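Local structure of sorting nexin GRD19 (Saccharomyces cerevisiae, 1OCS) at residues L114-N117 and R118-E122. The protein binds phosphatidylinositol 3-phosphate through its PX domain and helps retrieve late Golgi membrane proteins from the prevacuolar compartment. Sequence-based numbering, arbitrary orientation.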
ATOM      1  N   LEU A 114       6.788   6.631 -16.259  1.00 48.11           N
ATOM      2  CA  LEU A 114       5.575   6.882 -17.021  1.00 47.85           C
ATOM      3  C   LEU A 114       5.893   7.403 -18.419  1.00 47.81           C
ATOM      4  O   LEU A 114       6.536   8.441 -18.574  1.00 48.80           O
ATOM      5  CB  LEU A 114       4.700   7.894 -16.276  1.00 47.57           C
ATOM      6  CG  LEU A 114       3.278   7.474 -15.887  1.00 48.09           C
ATOM      7  CD1 LEU A 114       3.302   6.156 -15.132  1.00 47.12           C
ATOM      8  CD2 LEU A 114       2.651   8.566 -15.034  1.00 48.15           C
ATOM      9  N   LEU A 115       5.453   6.669 -19.435  1.00 47.18           N
ATOM     10  CA  LEU A 115       5.668   7.073 -20.820  1.00 45.48           C
ATOM     11  C   LEU A 115       4.320   7.022 -21.525  1.00 43.10           C
ATOM     12  O   LEU A 115       4.211   7.296 -22.719  1.00 44.41           O
ATOM     13  CB  LEU A 115       6.657   6.136 -21.518  1.00 48.38           C
ATOM     14  CG  LEU A 115       7.072   6.568 -22.930  1.00 50.61           C
ATOM     15  CD1 LEU A 115       7.704   7.954 -22.879  1.00 50.75           C
ATOM     16  CD2 LEU A 115       8.053   5.558 -23.516  1.00 52.03           C
ATOM     17  N   SER A 116       3.297   6.666 -20.758  1.00 38.88           N
ATOM     18  CA  SER A 116       1.930   6.573 -21.250  1.00 35.95           C
ATOM     19  C   SER A 116       1.038   7.428 -20.346  1.00 32.32           C
ATOM     20  O   SER A 116       1.413   7.737 -19.217  1.00 31.42           O
ATOM     21  CB  SER A 116       1.474   5.110 -21.224  1.00 36.27           C
ATOM     22  OG  SER A 116       0.138   4.979 -21.667  1.00 41.00           O
ATOM     23  N   ASN A 117      -0.131   7.815 -20.848  1.00 29.96           N
ATOM     24  CA  ASN A 117      -1.081   8.634 -20.093  1.00 28.31           C
ATOM     25  C   ASN A 117      -1.390   7.976 -18.748  1.00 26.91           C
ATOM     26  O   ASN A 117      -1.877   6.850 -18.706  1.00 26.38           O
ATOM     27  CB  ASN A 117      -2.372   8.796 -20.903  1.00 27.85           C
ATOM     28  CG  ASN A 117      -3.367   9.746 -20.252  1.00 28.86           C
ATOM     29  OD1 ASN A 117      -4.330  10.171 -20.890  1.00 33.30           O
ATOM     30  ND2 ASN A 117      -3.148  10.076 -18.987  1.00 27.94           N
ATOM     31  N   ARG A 118      -1.121   8.687 -17.656  1.00 25.82           N
ATOM     32  CA  ARG A 118      -1.355   8.146 -16.317  1.00 24.80           C
ATOM     33  C   ARG A 118      -2.788   7.680 -16.071  1.00 23.48           C
ATOM     34  O   ARG A 118      -3.028   6.863 -15.183  1.00 21.57           O
ATOM     35  CB  ARG A 118      -0.977   9.174 -15.246  1.00 25.62           C
ATOM     36  CG  ARG A 118      -1.961  10.324 -15.107  1.00 27.53           C
ATOM     37  CD  ARG A 118      -1.661  11.161 -13.869  1.00 29.97           C
ATOM     38  NE  ARG A 118      -0.332  11.764 -13.924  1.00 32.13           N
ATOM     39  CZ  ARG A 118       0.608  11.583 -13.003  1.00 33.42           C
ATOM     40  NH1 ARG A 118       1.788  12.173 -13.135  1.00 32.89           N
ATOM     41  NH2 ARG A 118       0.373  10.809 -11.951  1.00 33.87           N
ATOM     42  N   PHE A 119      -3.740   8.198 -16.842  1.00 22.27           N
ATOM     43  CA  PHE A 119      -5.135   7.808 -16.665  1.00 22.94           C
ATOM     44  C   PHE A 119      -5.612   6.735 -17.636  1.00 23.79           C
ATOM     45  O   PHE A 119      -6.789   6.383 -17.650  1.00 21.47           O
ATOM     46  CB  PHE A 119      -6.044   9.037 -16.752  1.00 25.00           C
ATOM     47  CG  PHE A 119      -5.813  10.029 -15.649  1.00 26.94           C
ATOM     48  CD1 PHE A 119      -5.375  11.316 -15.931  1.00 28.13           C
ATOM     49  CD2 PHE A 119      -5.994   9.659 -14.316  1.00 26.57           C
ATOM     50  CE1 PHE A 119      -5.114  12.226 -14.902  1.00 28.01           C
ATOM     51  CE2 PHE A 119      -5.738  10.559 -13.284  1.00 27.40           C
ATOM     52  CZ  PHE A 119      -5.296  11.846 -13.579  1.00 27.32           C
ATOM     53  N   SER A 120      -4.700   6.209 -18.446  1.00 24.98           N
ATOM     54  CA  SER A 120      -5.064   5.158 -19.390  1.00 30.39           C
ATOM     55  C   SER A 120      -5.270   3.848 -18.625  1.00 32.11           C
ATOM     56  O   SER A 120      -4.667   3.637 -17.568  1.00 31.23           O
ATOM     57  CB  SER A 120      -3.962   4.974 -20.435  1.00 28.91           C
ATOM     58  OG  SER A 120      -2.753   4.559 -19.828  1.00 33.24           O
ATOM     59  N   ASN A 121      -6.129   2.980 -19.150  1.00 34.59           N
ATOM     60  CA  ASN A 121      -6.398   1.689 -18.518  1.00 37.74           C
ATOM     61  C   ASN A 121      -5.103   0.891 -18.440  1.00 38.07           C
ATOM     62  O   ASN A 121      -4.859   0.155 -17.480  1.00 38.86           O
ATOM     63  CB  ASN A 121      -7.438   0.913 -19.331  1.00 40.55           C
ATOM     64  CG  ASN A 121      -8.820   1.541 -19.268  1.00 43.94           C
ATOM     65  OD1 ASN A 121      -9.697   1.232 -20.081  1.00 46.25           O
ATOM     66  ND2 ASN A 121      -9.024   2.421 -18.295  1.00 45.58           N
ATOM     67  N   GLU A 122      -4.270   1.057 -19.461  1.00 39.01           N
ATOM     68  CA  GLU A 122      -2.992   0.368 -19.549  1.00 38.61           C
ATOM     69  C   GLU A 122      -2.181   0.610 -18.284  1.00 37.26           C
ATOM     70  O   GLU A 122      -1.827  -0.328 -17.569  1.00 36.85           O
ATOM     71  CB  GLU A 122      -2.196   0.891 -20.748  1.00 43.16           C
ATOM     72  CG  GLU A 122      -3.031   1.180 -21.990  1.00 48.56           C
ATOM     73  CD  GLU A 122      -2.299   2.073 -22.984  1.00 51.51           C
ATOM     74  OE1 GLU A 122      -1.962   3.223 -22.622  1.00 50.87           O
ATOM     75  OE2 GLU A 122      -2.060   1.625 -24.125  1.00 53.74           O
TER
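The carbonyl oxygen of Asn-117 is gripped twice by Ser-120. The hydroxyl OG of Ser-120 donates to Asn-117 O at 2.7 Å, in the plane of the carbonyl. The amide N of Ser-120 donates to the same Asn-117 O at 2.9 Å. This second donor stands above the carbonyl plane, although its N-H points nearly straight at the oxygen (165°). The backbone bond closes a type I beta turn from Asn-117 to Ser-120. OG of Ser-120 sits between its own backbone N and carbonyl carbon (chi1 62°), which points it back at Asn-117 O. The same OG accepts a weak hydrogen bond from the backbone N of Val-123, as an N-cap. Replacing Ser-120 with an alanine would take away OG, and is likely to leave Asn-117 O with only its backbone donor from this residue and Val-123 N without its weak side-chain cap.

Ser-116 comes to this site from the loop. Its OG lies 2.9 Å from OE1 of Glu-122 and 3.5 Å from OG of Ser-120. Its single proton can serve either oxygen, and either bond would be weak. The hydroxyl thus lies between the turn and the first turn of the helix.

On the loop side of the turn, Leu-114 packs against Arg-118. CD2 of Leu-114 touches CB of Arg-118 at 3.7 Å. The same methyl sits over the centre of one face of the guanidinium, 4.1 Å above its plane. The arginine chain bends at chi3 (61°), bringing this group back over the leucine. CG of Arg-118 in turn covers one face of the Phe-119 ring. Leu-114 also touches Arg-127, a residue of helix 121-139 that binds phosphatidylinositol 3-phosphate. A beta turn running into a serine N-cap here starts that long helix of the PX domain, beside its phosphoinositide site.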